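Local coordinates for thioredoxin family protein (Pseudomonas aeruginosa, PDB 1Z6N), which is of unknown function but belongs to the thioredoxin family, whose fold it shares, and binds a magnesium ion, at residues 7-17 / 85-93; 55-66 / 111-121. All blocks are in the same frame, centred on the assembly; numbering follows the deposited sequence.

Interaction 1 (7-17 / 85-93); sequences LFDIGEDFAAF and NIELAIISK. With MG (magnesium ion), chain B.
With chi1 of F8 at -168°, its CG stands opposite the backbone nitrogen and the ring is laid over A89, whose CB sits 3.6 Å from the ring centroid and close to the ring normal, a CH-pi contact. The same ring turns its edge to the carbonyl O of E87, while the E87 carboxylate stands nearly perpendicular to it beside CZ. Next along the strand, I90 turns to the aromatic rings of helix 14-19: chi1 of -59° leaves CG2 trans to its own nitrogen, where it meets F17 CD1 at 3.6 Å, and CG1, extended at chi2 (154°), carries CD1 over the F17 face and to the edge of the F14 ring.

Between these two clusters the chain passes strand 86-91 as a single bridge, an antiparallel hydrogen-bonded pair of E12 and I90. E12 N gives to I90 O at 2.8 Å and I90 N returns the bond to E12 O, also at 2.8 Å. G11 CA approaches I90 O at 3.3 Å, and water 2 links F14 N to L88 O.

Just beyond the bridge, D13 N-caps helix 14-19. Its OD1 accepts from A16 N at 2.9 Å and from magnesium-bound water 1, and its OD2 binds the magnesium at 2.1 Å. Five waters complete six-fold coordination, so D13 supplies the one protein ligand among those six, and one carboxylate serves both helix cap and largely hydrated ion.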
loop_
_atom_site.group_PDB
_atom_site.type_symbol
_atom_site.label_atom_id
_atom_site.label_comp_id
_atom_site.label_asym_id
_atom_site.label_seq_id
_atom_site.Cartn_x
_atom_site.Cartn_y
_atom_site.Cartn_z
ATOM N N LEU A 7 0.594 14.645 8.119
ATOM C CA LEU A 7 1.491 13.582 7.671
ATOM C C LEU A 7 1.285 13.263 6.205
ATOM O O LEU A 7 2.250 13.118 5.446
ATOM C CB LEU A 7 1.263 12.305 8.485
ATOM C CG LEU A 7 1.651 12.439 9.964
ATOM C CD1 LEU A 7 1.179 11.227 10.754
ATOM C CD2 LEU A 7 3.184 12.603 10.093
ATOM N N PHE A 8 0.027 13.164 5.780
ATOM C CA PHE A 8 -0.236 12.934 4.349
ATOM C C PHE A 8 0.371 14.026 3.454
ATOM O O PHE A 8 0.959 13.752 2.386
ATOM C CB PHE A 8 -1.748 12.795 4.100
ATOM C CG PHE A 8 -2.082 12.271 2.730
ATOM C CD1 PHE A 8 -2.152 10.899 2.494
ATOM C CD2 PHE A 8 -2.317 13.146 1.674
ATOM C CE1 PHE A 8 -2.433 10.399 1.228
ATOM C CE2 PHE A 8 -2.616 12.644 0.407
ATOM C CZ PHE A 8 -2.664 11.269 0.188
ATOM N N ASP A 9 0.264 15.262 3.927
ATOM C CA ASP A 9 0.761 16.418 3.178
ATOM C C ASP A 9 2.284 16.365 2.971
ATOM O O ASP A 9 2.783 16.846 1.942
ATOM C CB ASP A 9 0.356 17.696 3.890
ATOM C CG ASP A 9 0.739 18.919 3.122
ATOM O OD1 ASP A 9 0.152 19.142 2.035
ATOM O OD2 ASP A 9 1.637 19.656 3.601
ATOM N N ILE A 10 3.031 15.793 3.922
ATOM C CA ILE A 10 4.492 15.724 3.765
ATOM C C ILE A 10 4.984 14.394 3.172
ATOM O O ILE A 10 6.162 14.248 2.830
ATOM C CB ILE A 10 5.277 16.051 5.069
ATOM C CG1 ILE A 10 4.969 15.026 6.176
ATOM C CG2 ILE A 10 5.019 17.507 5.501
ATOM C CD1 ILE A 10 6.067 14.940 7.222
ATOM N N GLY A 11 4.086 13.422 3.049
ATOM C CA GLY A 11 4.433 12.195 2.375
ATOM C C GLY A 11 4.780 12.473 0.925
ATOM O O GLY A 11 4.293 13.433 0.307
ATOM N N GLU A 12 5.642 11.624 0.390
ATOM C CA GLU A 12 5.996 11.729 -1.025
ATOM C C GLU A 12 5.048 10.933 -1.922
ATOM O O GLU A 12 4.488 9.919 -1.494
ATOM C CB GLU A 12 7.443 11.296 -1.226
ATOM C CG GLU A 12 8.394 12.194 -0.416
ATOM C CD GLU A 12 9.853 12.145 -0.846
ATOM O OE1 GLU A 12 10.675 11.597 -0.064
ATOM O OE2 GLU A 12 10.193 12.685 -1.930
ATOM N N ASP A 13 4.854 11.398 -3.158
ATOM C CA ASP A 13 4.094 10.592 -4.101
ATOM C C ASP A 13 4.920 9.367 -4.521
ATOM O O ASP A 13 6.126 9.301 -4.278
ATOM C CB ASP A 13 3.550 11.410 -5.288
ATOM C CG ASP A 13 4.653 12.060 -6.105
ATOM O OD1 ASP A 13 5.615 11.360 -6.493
ATOM O OD2 ASP A 13 4.552 13.284 -6.390
ATOM N N PHE A 14 4.259 8.381 -5.129
ATOM C CA PHE A 14 4.936 7.132 -5.454
ATOM C C PHE A 14 6.119 7.328 -6.381
ATOM O O PHE A 14 7.194 6.733 -6.183
ATOM C CB PHE A 14 3.956 6.120 -6.033
ATOM C CG PHE A 14 4.552 4.760 -6.246
ATOM C CD1 PHE A 14 4.858 3.945 -5.145
ATOM C CD2 PHE A 14 4.813 4.289 -7.528
ATOM C CE1 PHE A 14 5.414 2.665 -5.343
ATOM C CE2 PHE A 14 5.360 3.006 -7.732
ATOM C CZ PHE A 14 5.655 2.208 -6.632
ATOM N N ALA A 15 5.946 8.178 -7.388
ATOM C CA ALA A 15 7.028 8.413 -8.341
ATOM C C ALA A 15 8.276 8.982 -7.645
ATOM O O ALA A 15 9.405 8.594 -7.962
ATOM C CB ALA A 15 6.543 9.329 -9.434
ATOM N N ALA A 16 8.079 9.915 -6.720
ATOM C CA ALA A 16 9.203 10.510 -6.015
ATOM C C ALA A 16 9.829 9.462 -5.080
ATOM O O ALA A 16 11.057 9.351 -4.991
ATOM C CB ALA A 16 8.731 11.711 -5.210
ATOM N N PHE A 17 8.989 8.710 -4.370
ATOM C CA PHE A 17 9.474 7.626 -3.504
ATOM C C PHE A 17 10.359 6.653 -4.292
ATOM O O PHE A 17 11.493 6.358 -3.878
ATOM C CB PHE A 17 8.236 6.923 -2.937
ATOM C CG PHE A 17 8.520 5.651 -2.196
ATOM C CD1 PHE A 17 9.035 5.682 -0.910
ATOM C CD2 PHE A 17 8.216 4.426 -2.780
ATOM C CE1 PHE A 17 9.254 4.469 -0.204
ATOM C CE2 PHE A 17 8.435 3.239 -2.086
ATOM C CZ PHE A 17 8.947 3.273 -0.794
ATOM N N ASN A 85 -9.393 8.318 -7.675
ATOM C CA ASN A 85 -10.040 8.599 -6.389
ATOM C C ASN A 85 -9.236 8.094 -5.187
ATOM O O ASN A 85 -9.480 8.515 -4.048
ATOM C CB ASN A 85 -11.458 8.019 -6.334
ATOM C CG ASN A 85 -12.495 8.920 -7.003
ATOM O OD1 ASN A 85 -13.572 8.460 -7.385
ATOM N ND2 ASN A 85 -12.175 10.201 -7.136
ATOM N N ILE A 86 -8.309 7.171 -5.442
ATOM C CA ILE A 86 -7.396 6.659 -4.411
ATOM C C ILE A 86 -6.051 7.359 -4.610
ATOM O O ILE A 86 -5.550 7.419 -5.727
ATOM C CB ILE A 86 -7.191 5.122 -4.540
ATOM C CG1 ILE A 86 -8.497 4.361 -4.295
ATOM C CG2 ILE A 86 -6.110 4.621 -3.562
ATOM C CD1 ILE A 86 -8.469 2.923 -4.787
ATOM N N GLU A 87 -5.479 7.903 -3.536
ATOM C CA GLU A 87 -4.170 8.559 -3.608
ATOM C C GLU A 87 -3.257 8.100 -2.472
ATOM O O GLU A 87 -3.693 8.089 -1.317
ATOM C CB GLU A 87 -4.294 10.086 -3.506
ATOM C CG GLU A 87 -2.944 10.798 -3.770
ATOM C CD GLU A 87 -2.949 12.327 -3.578
ATOM O OE1 GLU A 87 -4.020 12.928 -3.364
ATOM O OE2 GLU A 87 -1.844 12.918 -3.644
ATOM N N LEU A 88 -2.006 7.759 -2.806
ATOM C CA LEU A 88 -0.976 7.357 -1.830
ATOM C C LEU A 88 -0.046 8.512 -1.542
ATOM O O LEU A 88 0.337 9.236 -2.460
ATOM C CB LEU A 88 -0.065 6.239 -2.383
ATOM C CG LEU A 88 -0.479 4.779 -2.456
ATOM C CD1 LEU A 88 -1.636 4.611 -3.430
ATOM C CD2 LEU A 88 0.704 3.928 -2.898
ATOM N N ALA A 89 0.352 8.637 -0.272
ATOM C CA ALA A 89 1.495 9.492 0.084
ATOM C C ALA A 89 2.319 8.693 1.065
ATOM O O ALA A 89 1.762 8.025 1.950
ATOM C CB ALA A 89 1.034 10.774 0.717
ATOM N N ILE A 90 3.642 8.768 0.935
ATOM C CA ILE A 90 4.525 7.845 1.673
ATOM C C ILE A 90 5.511 8.600 2.566
ATOM O O ILE A 90 6.243 9.479 2.101
ATOM C CB ILE A 90 5.313 6.973 0.672
ATOM C CG1 ILE A 90 4.321 6.183 -0.203
ATOM C CG2 ILE A 90 6.214 5.978 1.380
ATOM C CD1 ILE A 90 4.878 5.794 -1.600
ATOM N N ILE A 91 5.468 8.266 3.856
ATOM C CA ILE A 91 6.423 8.767 4.861
ATOM C C ILE A 91 7.363 7.641 5.260
ATOM O O ILE A 91 7.163 6.479 4.869
ATOM C CB ILE A 91 5.712 9.303 6.116
ATOM C CG1 ILE A 91 4.904 8.186 6.804
ATOM C CG2 ILE A 91 4.851 10.505 5.757
ATOM C CD1 ILE A 91 4.299 8.599 8.176
ATOM N N SER A 92 8.423 7.997 5.986
ATOM C CA SER A 92 9.459 7.008 6.322
ATOM C C SER A 92 9.035 6.074 7.453
ATOM O O SER A 92 8.118 6.368 8.232
ATOM C CB SER A 92 10.737 7.706 6.741
ATOM O OG SER A 92 10.534 8.301 8.016
ATOM N N LYS A 93 9.734 4.946 7.594
ATOM C CA LYS A 93 9.543 4.080 8.740
ATOM C C LYS A 93 9.818 4.831 10.035
ATOM O O LYS A 93 9.057 4.711 11.009
ATOM C CB LYS A 93 10.483 2.881 8.608
ATOM C CG LYS A 93 10.365 1.906 9.769
ATOM C CD LYS A 93 11.250 0.678 9.544
ATOM C CE LYS A 93 11.427 -0.103 10.866
ATOM N NZ LYS A 93 12.410 -1.211 10.750
HETATM MG MG MG B . 5.482 14.564 -7.716
HETATM O O HOH W 1 6.904 13.114 -8.112
HETATM O O HOH W 2 1.403 8.595 -5.047
HETATM O O HOH W 3 6.370 15.807 -9.083
HETATM O O HOH W 4 6.442 15.269 -6.181
HETATM O O HOH W 5 3.897 15.925 -7.453
HETATM O O HOH W 6 4.222 13.717 -9.268
#

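Interaction 2 (55-66 / 111-121); sequences RYRLLVAGEMWC and IPLVLVLDEEF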
loop_
_atom_site.group_PDB
_atom_site.type_symbol
_atom_site.label_atom_id
_atom_site.label_comp_id
_atom_site.label_asym_id
_atom_site.label_seq_id
_atom_site.Cartn_x
_atom_site.Cartn_y
_atom_site.Cartn_z
ATOM N N ARG A 55 -13.381 9.951 -2.529
ATOM C CA ARG A 55 -11.919 10.019 -2.432
ATOM C C ARG A 55 -11.396 9.336 -1.169
ATOM O O ARG A 55 -11.968 9.479 -0.078
ATOM C CB ARG A 55 -11.428 11.465 -2.506
ATOM C CG ARG A 55 -11.911 12.215 -3.755
ATOM C CD ARG A 55 -11.213 13.550 -3.916
ATOM N NE ARG A 55 -10.129 13.463 -4.891
ATOM C CZ ARG A 55 -10.223 13.843 -6.166
ATOM N NH1 ARG A 55 -11.354 14.359 -6.640
ATOM N NH2 ARG A 55 -9.172 13.710 -6.970
ATOM N N TYR A 56 -10.320 8.575 -1.339
ATOM C CA TYR A 56 -9.676 7.880 -0.228
ATOM C C TYR A 56 -8.201 8.154 -0.288
ATOM O O TYR A 56 -7.625 8.286 -1.366
ATOM C CB TYR A 56 -9.944 6.375 -0.288
ATOM C CG TYR A 56 -11.405 6.091 -0.093
ATOM C CD1 TYR A 56 -11.930 5.870 1.178
ATOM C CD2 TYR A 56 -12.278 6.101 -1.184
ATOM C CE1 TYR A 56 -13.291 5.646 1.356
ATOM C CE2 TYR A 56 -13.641 5.878 -1.019
ATOM C CZ TYR A 56 -14.139 5.647 0.251
ATOM O OH TYR A 56 -15.496 5.433 0.434
ATOM N N ARG A 57 -7.596 8.245 0.887
ATOM C CA ARG A 57 -6.177 8.546 0.995
ATOM C C ARG A 57 -5.474 7.394 1.692
ATOM O O ARG A 57 -5.927 6.932 2.742
ATOM C CB ARG A 57 -5.985 9.840 1.777
ATOM C CG ARG A 57 -6.505 11.049 1.019
ATOM C CD ARG A 57 -6.181 12.315 1.765
ATOM N NE ARG A 57 -6.798 13.492 1.163
ATOM C CZ ARG A 57 -7.999 13.956 1.492
ATOM N NH1 ARG A 57 -8.724 13.341 2.417
ATOM N NH2 ARG A 57 -8.475 15.040 0.899
ATOM N N LEU A 58 -4.371 6.926 1.105
ATOM C CA LEU A 58 -3.567 5.878 1.708
ATOM C C LEU A 58 -2.312 6.558 2.252
ATOM O O LEU A 58 -1.450 6.980 1.477
ATOM C CB LEU A 58 -3.209 4.802 0.669
ATOM C CG LEU A 58 -4.367 4.118 -0.073
ATOM C CD1 LEU A 58 -3.891 2.973 -0.974
ATOM C CD2 LEU A 58 -5.430 3.622 0.894
ATOM N N LEU A 59 -2.267 6.722 3.575
ATOM C CA LEU A 59 -1.067 7.213 4.257
ATOM C C LEU A 59 -0.179 6.014 4.531
ATOM O O LEU A 59 -0.531 5.111 5.298
ATOM C CB LEU A 59 -1.415 7.930 5.564
ATOM C CG LEU A 59 -0.218 8.397 6.401
ATOM C CD1 LEU A 59 0.692 9.369 5.613
ATOM C CD2 LEU A 59 -0.721 9.055 7.673
ATOM N N VAL A 60 0.983 6.008 3.886
ATOM C CA VAL A 60 1.839 4.835 3.912
ATOM C C VAL A 60 3.165 5.118 4.587
ATOM O O VAL A 60 3.768 6.140 4.321
ATOM C CB VAL A 60 2.165 4.385 2.464
ATOM C CG1 VAL A 60 3.089 3.168 2.459
ATOM C CG2 VAL A 60 0.886 4.074 1.687
ATOM N N ALA A 61 3.610 4.224 5.470
ATOM C CA ALA A 61 5.001 4.277 5.931
ATOM C C ALA A 61 5.750 3.155 5.215
ATOM O O ALA A 61 5.365 1.984 5.281
ATOM C CB ALA A 61 5.087 4.090 7.436
ATOM N N GLY A 62 6.808 3.529 4.498
ATOM C CA GLY A 62 7.517 2.555 3.683
ATOM C C GLY A 62 8.903 3.035 3.324
ATOM O O GLY A 62 9.244 4.202 3.536
ATOM N N GLU A 63 9.697 2.109 2.788
ATOM C CA GLU A 63 11.096 2.378 2.434
ATOM C C GLU A 63 11.432 1.571 1.184
ATOM O O GLU A 63 11.020 0.412 1.047
ATOM C CB GLU A 63 12.035 1.924 3.546
ATOM C CG GLU A 63 11.780 2.577 4.923
ATOM C CD GLU A 63 12.659 3.787 5.247
ATOM O OE1 GLU A 63 12.199 4.646 6.026
ATOM O OE2 GLU A 63 13.814 3.841 4.790
ATOM N N MET A 64 12.220 2.168 0.294
ATOM C CA MET A 64 12.528 1.497 -0.970
ATOM C C MET A 64 13.413 0.256 -0.864
ATOM O O MET A 64 13.471 -0.537 -1.810
ATOM C CB MET A 64 13.110 2.484 -1.994
ATOM C CG MET A 64 12.053 3.232 -2.773
ATOM S SD MET A 64 11.075 2.192 -3.966
ATOM C CE MET A 64 12.404 1.927 -5.238
ATOM N N TRP A 65 14.132 0.102 0.250
ATOM C CA TRP A 65 14.959 -1.094 0.437
ATOM C C TRP A 65 14.149 -2.318 0.860
ATOM O O TRP A 65 14.678 -3.426 0.878
ATOM C CB TRP A 65 16.069 -0.829 1.455
ATOM C CG TRP A 65 15.582 -0.217 2.724
ATOM C CD1 TRP A 65 15.595 1.112 3.042
ATOM C CD2 TRP A 65 15.005 -0.898 3.863
ATOM N NE1 TRP A 65 15.062 1.306 4.298
ATOM C CE2 TRP A 65 14.681 0.092 4.816
ATOM C CE3 TRP A 65 14.708 -2.246 4.162
ATOM C CZ2 TRP A 65 14.094 -0.216 6.058
ATOM C CZ3 TRP A 65 14.100 -2.543 5.395
ATOM C CH2 TRP A 65 13.801 -1.536 6.317
ATOM N N CYS A 66 12.901 -2.097 1.267
ATOM C CA CYS A 66 12.074 -3.168 1.832
ATOM C C CYS A 66 11.336 -3.916 0.716
ATOM O O CYS A 66 10.549 -3.307 0.002
ATOM C CB CYS A 66 11.078 -2.554 2.812
ATOM S SG CYS A 66 9.837 -3.747 3.329
ATOM N N ILE A 111 6.841 -2.626 7.931
ATOM C CA ILE A 111 6.515 -1.888 6.717
ATOM C C ILE A 111 6.257 -2.838 5.534
ATOM O O ILE A 111 6.832 -3.938 5.487
ATOM C CB ILE A 111 7.600 -0.825 6.362
ATOM C CG1 ILE A 111 8.985 -1.473 6.312
ATOM C CG2 ILE A 111 7.536 0.360 7.357
ATOM C CD1 ILE A 111 10.049 -0.582 5.742
ATOM N N PRO A 112 5.408 -2.423 4.577
ATOM C CA PRO A 112 4.685 -1.145 4.557
ATOM C C PRO A 112 3.510 -1.150 5.518
ATOM O O PRO A 112 2.803 -2.159 5.635
ATOM C CB PRO A 112 4.146 -1.081 3.128
ATOM C CG PRO A 112 3.992 -2.498 2.718
ATOM C CD PRO A 112 5.138 -3.224 3.366
ATOM N N LEU A 113 3.318 -0.025 6.195
ATOM C CA LEU A 113 2.131 0.206 6.991
ATOM C C LEU A 113 1.245 1.137 6.173
ATOM O O LEU A 113 1.662 2.250 5.847
ATOM C CB LEU A 113 2.519 0.858 8.328
ATOM C CG LEU A 113 1.374 1.394 9.195
ATOM C CD1 LEU A 113 0.464 0.245 9.634
ATOM C CD2 LEU A 113 1.918 2.157 10.420
ATOM N N VAL A 114 0.042 0.673 5.834
ATOM C CA VAL A 114 -0.850 1.428 4.985
ATOM C C VAL A 114 -2.113 1.764 5.774
ATOM O O VAL A 114 -2.879 0.873 6.139
ATOM C CB VAL A 114 -1.227 0.640 3.710
ATOM C CG1 VAL A 114 -2.153 1.454 2.835
ATOM C CG2 VAL A 114 0.038 0.251 2.908
ATOM N N LEU A 115 -2.317 3.053 6.020
ATOM C CA LEU A 115 -3.522 3.514 6.708
ATOM C C LEU A 115 -4.520 4.008 5.673
ATOM O O LEU A 115 -4.196 4.882 4.868
ATOM C CB LEU A 115 -3.159 4.625 7.699
ATOM C CG LEU A 115 -2.083 4.262 8.736
ATOM C CD1 LEU A 115 -1.871 5.472 9.647
ATOM C CD2 LEU A 115 -2.486 3.042 9.563
ATOM N N VAL A 116 -5.720 3.430 5.676
ATOM C CA VAL A 116 -6.754 3.787 4.715
ATOM C C VAL A 116 -7.635 4.846 5.344
ATOM O O VAL A 116 -8.270 4.596 6.382
ATOM C CB VAL A 116 -7.596 2.555 4.312
ATOM C CG1 VAL A 116 -8.653 2.938 3.283
ATOM C CG2 VAL A 116 -6.681 1.453 3.784
ATOM N N LEU A 117 -7.646 6.027 4.738
ATOM C CA LEU A 117 -8.361 7.184 5.278
ATOM C C LEU A 117 -9.436 7.630 4.292
ATOM O O LEU A 117 -9.260 7.505 3.076
ATOM C CB LEU A 117 -7.397 8.341 5.537
ATOM C CG LEU A 117 -6.196 8.113 6.457
ATOM C CD1 LEU A 117 -5.131 9.156 6.187
ATOM C CD2 LEU A 117 -6.614 8.230 7.897
ATOM N N ASP A 118 -10.547 8.145 4.810
ATOM C CA ASP A 118 -11.569 8.711 3.939
ATOM C C ASP A 118 -11.270 10.185 3.626
ATOM O O ASP A 118 -10.203 10.693 3.991
ATOM C CB ASP A 118 -12.976 8.489 4.517
ATOM C CG ASP A 118 -13.275 9.349 5.742
ATOM O OD1 ASP A 118 -12.473 10.239 6.087
ATOM O OD2 ASP A 118 -14.350 9.123 6.347
ATOM N N GLU A 119 -12.184 10.870 2.942
ATOM C CA GLU A 119 -11.920 12.253 2.561
ATOM C C GLU A 119 -11.826 13.213 3.761
ATOM O O GLU A 119 -11.189 14.259 3.656
ATOM C CB GLU A 119 -12.908 12.758 1.504
ATOM C CG GLU A 119 -12.269 13.803 0.575
ATOM C CD GLU A 119 -13.209 14.323 -0.505
ATOM O OE1 GLU A 119 -14.379 13.887 -0.561
ATOM O OE2 GLU A 119 -12.763 15.179 -1.304
ATOM N N GLU A 120 -12.418 12.839 4.896
ATOM C CA GLU A 120 -12.315 13.631 6.135
ATOM C C GLU A 120 -11.125 13.205 7.011
ATOM O O GLU A 120 -11.017 13.630 8.173
ATOM C CB GLU A 120 -13.610 13.542 6.955
ATOM C CG GLU A 120 -14.895 13.563 6.141
ATOM C CD GLU A 120 -15.171 14.902 5.486
ATOM O OE1 GLU A 120 -16.355 15.300 5.455
ATOM O OE2 GLU A 120 -14.214 15.554 4.999
ATOM N N PHE A 121 -10.255 12.357 6.462
ATOM C CA PHE A 121 -9.120 11.789 7.206
ATOM C C PHE A 121 -9.532 10.938 8.410
ATOM O O PHE A 121 -8.780 10.832 9.373
ATOM C CB PHE A 121 -8.113 12.868 7.627
ATOM C CG PHE A 121 -7.406 13.494 6.480
ATOM C CD1 PHE A 121 -6.294 12.877 5.919
ATOM C CD2 PHE A 121 -7.866 14.692 5.936
ATOM C CE1 PHE A 121 -5.638 13.450 4.847
ATOM C CE2 PHE A 121 -7.213 15.275 4.861
ATOM C CZ PHE A 121 -6.098 14.656 4.316
HETATM O O HOH W 7 -14.312 9.529 1.483
#
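The guanidinium of R57 lies flat on the F121 ring, centres 4.1 Å apart and planes 12° from parallel, a cation-pi stack. R57 is extended from CG to NE, which carries CD to 3.3 Å from F121 CE1 and lets NH1 reach E119 O at 2.9 Å. That bond lies in the guanidinium plane, but NH1 stands 46° above the plane of the E119 carbonyl, not on a lone pair. The type I turn D118-F121 brings ring and carbonyl together, and F8 of helix 4-10 also touches R57.

Behind this end, strands 56-61 and 113-117 run antiparallel at 159°. R57-L117, L59-L115 and A61-L113 are hydrogen-bonded pairs, each with two bonds; L58-V116 and V60-V114 alternate with them as non-hydrogen-bonded pairs. L58 CD2 lies 3.8 Å from V116 CG2 on the face that helix 151-164 covers.

At the far end I111 CD1 packs 3.7 Å from C66 CB, beside the cis peptide bond before P112. A cis-proline facing a CxxC-type helix start is the thioredoxin active-site layout, so C66 with C69 is consistent with a redox pair. At the turn, ring face and carbonyl together fix the guanidinium's rotation, the stack probably mattering as much as the off-plane bond.

The two interactions share the central sheet and lie about 7 Å apart, centre to centre. Strand 86-91 of interaction 1 is the parallel neighbour of strand 56-61 of interaction 2, joined to it by probable hydrogen bonds from I91 N to V60 O and from L58 N to E87 O, each 2.8 Å. Their segments alternate along the chain: 7-17, 55-66, 85-93, 111-121. Strand 56-61 therefore lies between a parallel partner, reached through helix 67-82 as a beta-alpha-beta crossover, and an antiparallel one, as in thioredoxin folds. Interaction 1 adds the N-terminal segment to the outermost strand, while interaction 2 joins the sheet to the cysteine-bearing start of helix 67-82.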